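Local coordinates for Baccell_00856 (Bacteroides cellulosilyticus DSM 14838, PDB 5MVH), which probably acts as a glycoside hydrolase with rhamnosidase activity, built on a beta-propeller fold, at residues 342-347 and 358-363. Numbering follows the deposited sequence.
Sequences EIFYIF and LAHAAA
Strands 342-347 and 357-361 form an antiparallel hairpin, the two inner strands of a four-stranded blade in this beta-propeller. Ile343 pairs with Ala361 and Tyr345 with Ala359, each through two backbone hydrogen bonds. Ile343 N to Ala361 O is 2.9 Å long and nearly straight. Tyr345 N to Ala359 O is more bent, at 139°. Phe344 with His360 and Ile346 with Leu358 are the non-hydrogen-bonded pairs. Their side chains share one face of the sheet, where Leu397 of strand 397-402 touches both Phe344 and Ile346. Leu358 CD1 lies 3.8 Å from Ile346 CD1 and 4.0 Å from Phe344 CD2. On the other face, Ala359 CB packs 4.0 Å from Tyr345 CB, and the Tyr345 hydroxyl is hydrogen-bonded to Arg298 O. Phe347 CE1 reaches back to within 3.8 Å of Ala359 CB. Two neighbouring atoms of the His360 ring, CD2 and NE2, meet Phe344 and Glu342. Its CG stands anti to the backbone N (chi1 177°), which lays the imidazole alongside Phe344. The two rings form a T-shaped pair with planes at 70°, and the His360 edge points at the Phe344 face. CD2 of His360 sits over the centre of that face. The extended Glu342 chain brings its carboxylate to the imidazole edge, with the two planes almost perpendicular. His360 NE2 donates to the anti lone pair of Glu342 OE2 at 2.8 Å. An alanine in place of His360 would probably uncover this face of Phe344 and leave the Glu342 carboxylate without its imidazole partner. Glu342 OE2 lies almost in the imidazole plane.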
loop_
_atom_site.group_PDB
_atom_site.type_symbol
_atom_site.label_atom_id
_atom_site.label_comp_id
_atom_site.label_asym_id
_atom_site.label_seq_id
_atom_site.Cartn_x
_atom_site.Cartn_y
_atom_site.Cartn_z
ATOM N N GLU A 342 0.522 -8.455 -18.442
ATOM C CA GLU A 342 1.896 -8.577 -17.949
ATOM C C GLU A 342 1.888 -8.137 -16.476
ATOM O O GLU A 342 1.291 -7.102 -16.125
ATOM C CB GLU A 342 2.868 -7.730 -18.779
ATOM C CG GLU A 342 4.333 -7.933 -18.407
ATOM C CD GLU A 342 5.275 -6.986 -19.137
ATOM O OE1 GLU A 342 4.807 -6.098 -19.878
ATOM O OE2 GLU A 342 6.491 -7.111 -18.977
ATOM N N ILE A 343 2.489 -8.966 -15.617
ATOM C CA ILE A 343 2.494 -8.764 -14.166
ATOM C C ILE A 343 3.921 -8.677 -13.616
ATOM O O ILE A 343 4.723 -9.591 -13.830
ATOM C CB ILE A 343 1.844 -9.945 -13.386
ATOM C CG1 ILE A 343 0.509 -10.355 -13.987
ATOM C CG2 ILE A 343 1.629 -9.567 -11.921
ATOM C CD1 ILE A 343 -0.522 -9.245 -13.984
ATOM N N PHE A 344 4.193 -7.612 -12.868
ATOM C CA PHE A 344 5.381 -7.523 -12.009
ATOM C C PHE A 344 4.918 -7.691 -10.570
ATOM O O PHE A 344 4.073 -6.920 -10.093
ATOM C CB PHE A 344 6.058 -6.159 -12.164
ATOM C CG PHE A 344 6.613 -5.890 -13.541
ATOM C CD1 PHE A 344 5.770 -5.552 -14.594
ATOM C CD2 PHE A 344 7.989 -5.924 -13.775
ATOM C CE1 PHE A 344 6.281 -5.281 -15.863
ATOM C CE2 PHE A 344 8.507 -5.637 -15.042
ATOM C CZ PHE A 344 7.645 -5.325 -16.088
ATOM N N TYR A 345 5.462 -8.701 -9.892
ATOM C CA TYR A 345 5.020 -9.099 -8.565
ATOM C C TYR A 345 6.256 -9.044 -7.696
ATOM O O TYR A 345 7.191 -9.876 -7.841
ATOM C CB TYR A 345 4.397 -10.499 -8.657
ATOM C CG TYR A 345 3.651 -10.999 -7.444
ATOM C CD1 TYR A 345 4.334 -11.363 -6.274
ATOM C CD2 TYR A 345 2.267 -11.181 -7.471
ATOM C CE1 TYR A 345 3.647 -11.854 -5.166
ATOM C CE2 TYR A 345 1.589 -11.661 -6.369
ATOM C CZ TYR A 345 2.280 -12.019 -5.227
ATOM O OH TYR A 345 1.618 -12.474 -4.135
ATOM N N ILE A 346 6.296 -8.052 -6.807
ATOM C CA ILE A 346 7.500 -7.755 -6.041
ATOM C C ILE A 346 7.389 -8.378 -4.637
ATOM O O ILE A 346 6.371 -8.201 -3.945
ATOM C CB ILE A 346 7.733 -6.221 -5.938
ATOM C CG1 ILE A 346 7.764 -5.548 -7.337
ATOM C CG2 ILE A 346 8.982 -5.935 -5.126
ATOM C CD1 ILE A 346 8.912 -5.975 -8.247
ATOM N N PHE A 347 8.442 -9.062 -4.204
ATOM C CA PHE A 347 8.431 -9.769 -2.944
ATOM C C PHE A 347 9.823 -9.833 -2.315
ATOM O O PHE A 347 10.803 -9.317 -2.853
ATOM C CB PHE A 347 7.785 -11.171 -3.109
ATOM C CG PHE A 347 8.623 -12.185 -3.871
ATOM C CD1 PHE A 347 8.673 -12.182 -5.270
ATOM C CD2 PHE A 347 9.337 -13.190 -3.185
ATOM C CE1 PHE A 347 9.454 -13.125 -5.965
ATOM C CE2 PHE A 347 10.107 -14.130 -3.874
ATOM C CZ PHE A 347 10.149 -14.108 -5.269
ATOM N N LEU A 358 11.699 -10.331 -7.807
ATOM C CA LEU A 358 10.685 -10.121 -8.817
ATOM C C LEU A 358 10.168 -11.464 -9.308
ATOM O O LEU A 358 10.947 -12.312 -9.774
ATOM C CB LEU A 358 11.237 -9.339 -10.003
ATOM C CG LEU A 358 10.364 -9.259 -11.258
ATOM C CD1 LEU A 358 9.049 -8.572 -10.964
ATOM C CD2 LEU A 358 11.118 -8.577 -12.402
ATOM N N ALA A 359 8.851 -11.634 -9.203
ATOM C CA ALA A 359 8.139 -12.695 -9.892
ATOM C C ALA A 359 7.438 -12.020 -11.068
ATOM O O ALA A 359 6.653 -11.094 -10.872
ATOM C CB ALA A 359 7.136 -13.360 -8.954
ATOM N N HIS A 360 7.751 -12.440 -12.294
ATOM C CA HIS A 360 7.231 -11.774 -13.489
ATOM C C HIS A 360 6.445 -12.754 -14.332
ATOM O O HIS A 360 6.903 -13.872 -14.519
ATOM C CB HIS A 360 8.369 -11.171 -14.314
ATOM C CG HIS A 360 7.922 -10.530 -15.588
ATOM N ND1 HIS A 360 7.943 -11.189 -16.795
ATOM C CD2 HIS A 360 7.452 -9.281 -15.851
ATOM C CE1 HIS A 360 7.498 -10.386 -17.749
ATOM N NE2 HIS A 360 7.199 -9.217 -17.204
ATOM N N ALA A 361 5.267 -12.333 -14.826
ATOM C CA ALA A 361 4.491 -13.124 -15.760
ATOM C C ALA A 361 4.274 -12.302 -17.009
ATOM O O ALA A 361 3.802 -11.171 -16.931
ATOM C CB ALA A 361 3.158 -13.516 -15.150
ATOM N N ALA A 362 4.629 -12.860 -18.163
ATOM C CA ALA A 362 4.323 -12.238 -19.445
ATOM C C ALA A 362 2.830 -12.112 -19.677
ATOM O O ALA A 362 2.360 -11.141 -20.284
ATOM C CB ALA A 362 4.946 -13.052 -20.583
ATOM N N ALA A 363 2.087 -13.115 -19.213
ATOM C CA ALA A 363 0.628 -13.143 -19.340
ATOM C C ALA A 363 0.106 -13.798 -18.093
ATOM O O ALA A 363 0.424 -14.945 -17.830
ATOM C CB ALA A 363 0.210 -13.943 -20.570
#